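Local coordinates for gamma-glutamylcyclotransferase (Homo sapiens, PDB 3CRY), which catalyses the formation of 5-oxoproline from gamma-glutamyl dipeptides, may contribute to glutathione homeostasis, and works as a homodimer, at residues N92-Q97 against R123-T128. The protein carries 1 engineered substitution. Sequence-based numbering, arbitrary orientation. Where two conformers were deposited one is given.
Sequences NSLDEQ and RSYLMT
Asp-95, on helix 91-97, reaches two residues of strand 119-126 at once, Arg-123 and Tyr-125, and illustrates how one carboxylate can tie a helix to a strand of the main antiparallel sheet. The carboxylate lies nearly coplanar with the guanidinium of Arg-123, 18° between the planes, and Arg-123 NH2 lies 3.0 Å from both Asp-95 OD1 and Asp-95 OD2, each oxygen offering its syn lone pair. A weak bond from NE to OD1 completes this salt bridge. Arg-123 gets there because its chain is extended from CG to NE, CG standing anti to the backbone N (chi1 -171°). The tyrosine ring is turned almost perpendicular to the carboxylate, and Tyr-125 OH donates to Asp-95 OD1 at 2.6 Å, nearly in line with the C-O bond. Beside this polar cluster, Leu-94 CG lies 3.4 Å from Tyr-125 OH, an apolar flank to the hydroxyl, while Leu-94 CD2 lies at the edge of the Tyr-125 ring. Were Asp-95 an alanine, the phenol would probably lose this acceptor and the guanidinium a charge partner within the chain. Arg-123 NH2 also pairs with Glu-109 of the second subunit, and the Tyr-125 side chain neighbours Tyr-19 and Gln-98, an engineered residue at the position of the catalytic proton acceptor. With OD1 shared by two good donors, the contact is consistent with a well-oriented carboxylate that probably helps to hold the phenol near the active site and, through Arg-123, connects it to the dimer interface.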
loop_
_atom_site.group_PDB
_atom_site.type_symbol
_atom_site.label_atom_id
_atom_site.label_comp_id
_atom_site.label_asym_id
_atom_site.label_seq_id
_atom_site.Cartn_x
_atom_site.Cartn_y
_atom_site.Cartn_z
ATOM N N ASN A 92 -2.059 12.637 -10.864
ATOM C CA ASN A 92 -3.349 12.868 -10.240
ATOM C C ASN A 92 -4.514 12.174 -10.945
ATOM O O ASN A 92 -5.421 11.664 -10.286
ATOM C CB ASN A 92 -3.608 14.372 -10.088
ATOM C CG ASN A 92 -2.708 14.997 -9.040
ATOM O OD1 ASN A 92 -2.198 14.307 -8.155
ATOM N ND2 ASN A 92 -2.498 16.312 -9.141
ATOM N N SER A 93 -4.471 12.146 -12.274
ATOM C CA SER A 93 -5.511 11.485 -13.061
ATOM C C SER A 93 -5.563 9.977 -12.799
ATOM O O SER A 93 -6.640 9.404 -12.622
ATOM C CB SER A 93 -5.311 11.771 -14.548
ATOM O OG SER A 93 -6.293 11.097 -15.310
ATOM N N LEU A 94 -4.392 9.341 -12.776
ATOM C CA LEU A 94 -4.308 7.893 -12.560
ATOM C C LEU A 94 -4.850 7.528 -11.179
ATOM O O LEU A 94 -5.617 6.573 -11.036
ATOM C CB LEU A 94 -2.861 7.422 -12.737
ATOM C CG LEU A 94 -2.609 5.912 -12.845
ATOM C CD1 LEU A 94 -3.452 5.245 -13.959
ATOM C CD2 LEU A 94 -1.113 5.635 -13.012
ATOM N N ASP A 95 -4.478 8.322 -10.169
ATOM C CA ASP A 95 -5.020 8.166 -8.818
ATOM C C ASP A 95 -6.546 8.232 -8.806
ATOM O O ASP A 95 -7.206 7.388 -8.189
ATOM C CB ASP A 95 -4.448 9.231 -7.861
ATOM C CG ASP A 95 -2.961 9.038 -7.552
ATOM O OD1 ASP A 95 -2.319 8.056 -8.014
ATOM O OD2 ASP A 95 -2.421 9.908 -6.816
ATOM N N GLU A 96 -7.104 9.239 -9.482
ATOM C CA GLU A 96 -8.550 9.425 -9.552
ATOM C C GLU A 96 -9.240 8.221 -10.187
ATOM O O GLU A 96 -10.305 7.782 -9.741
ATOM C CB GLU A 96 -8.878 10.711 -10.317
ATOM C CG GLU A 96 -9.204 11.879 -9.402
ATOM C CD GLU A 96 -10.636 11.841 -8.930
ATOM O OE1 GLU A 96 -11.504 11.508 -9.762
ATOM O OE2 GLU A 96 -10.910 12.137 -7.746
ATOM N N GLN A 97 -8.621 7.682 -11.230
ATOM C CA GLN A 97 -9.153 6.496 -11.907
ATOM C C GLN A 97 -9.282 5.283 -10.995
ATOM O O GLN A 97 -10.197 4.464 -11.156
ATOM C CB GLN A 97 -8.272 6.145 -13.092
ATOM C CG GLN A 97 -8.295 7.216 -14.189
ATOM C CD GLN A 97 -7.226 7.003 -15.218
ATOM O OE1 GLN A 97 -6.938 5.868 -15.595
ATOM N NE2 GLN A 97 -6.609 8.090 -15.672
ATOM N N ARG A 123 5.335 2.974 -9.640
ATOM C CA ARG A 123 4.062 3.254 -8.957
ATOM C C ARG A 123 3.070 2.127 -9.289
ATOM O O ARG A 123 3.041 1.622 -10.416
ATOM C CB ARG A 123 3.516 4.601 -9.439
ATOM C CG ARG A 123 2.289 5.168 -8.677
ATOM C CD ARG A 123 1.847 6.485 -9.325
ATOM N NE ARG A 123 0.909 7.275 -8.505
ATOM C CZ ARG A 123 1.285 8.090 -7.507
ATOM N NH1 ARG A 123 2.567 8.211 -7.171
ATOM N NH2 ARG A 123 0.374 8.778 -6.823
ATOM N N SER A 124 2.290 1.707 -8.296
ATOM C CA SER A 124 1.170 0.788 -8.521
ATOM C C SER A 124 0.084 1.079 -7.491
ATOM O O SER A 124 0.117 2.144 -6.835
ATOM C CB SER A 124 1.641 -0.690 -8.463
ATOM O OG SER A 124 0.705 -1.540 -9.135
ATOM N N TYR A 125 -0.869 0.147 -7.355
ATOM C CA TYR A 125 -2.074 0.294 -6.523
ATOM C C TYR A 125 -2.461 -1.055 -5.989
ATOM O O TYR A 125 -2.299 -2.060 -6.685
ATOM C CB TYR A 125 -3.256 0.826 -7.349
ATOM C CG TYR A 125 -2.973 2.192 -7.940
ATOM C CD1 TYR A 125 -3.287 3.351 -7.226
ATOM C CD2 TYR A 125 -2.353 2.316 -9.190
ATOM C CE1 TYR A 125 -3.010 4.617 -7.755
ATOM C CE2 TYR A 125 -2.070 3.577 -9.725
ATOM C CZ TYR A 125 -2.402 4.713 -8.994
ATOM O OH TYR A 125 -2.117 5.941 -9.522
ATOM N N LEU A 126 -2.967 -1.074 -4.752
ATOM C CA LEU A 126 -3.645 -2.275 -4.252
ATOM C C LEU A 126 -4.762 -1.937 -3.262
ATOM O O LEU A 126 -4.820 -0.809 -2.740
ATOM C CB LEU A 126 -2.622 -3.271 -3.680
ATOM C CG LEU A 126 -1.748 -2.775 -2.504
ATOM C CD1 LEU A 126 -2.514 -2.621 -1.196
ATOM C CD2 LEU A 126 -0.558 -3.745 -2.325
ATOM N N MET A 127 -5.671 -2.890 -3.028
ATOM C CA MET A 127 -6.793 -2.668 -2.098
ATOM C C MET A 127 -6.329 -2.938 -0.664
ATOM O O MET A 127 -5.557 -3.876 -0.436
ATOM C CB MET A 127 -7.928 -3.636 -2.417
ATOM C CG MET A 127 -8.523 -3.456 -3.776
ATOM S SD MET A 127 -9.792 -4.749 -4.041
ATOM C CE MET A 127 -10.165 -4.393 -5.745
ATOM N N THR A 128 -6.810 -2.147 0.293
ATOM C CA THR A 128 -6.481 -2.381 1.704
ATOM C C THR A 128 -7.652 -2.890 2.542
ATOM O O THR A 128 -7.448 -3.328 3.689
ATOM C CB THR A 128 -5.931 -1.106 2.394
ATOM O OG1 THR A 128 -6.955 -0.103 2.439
ATOM C CG2 THR A 128 -4.721 -0.542 1.646
#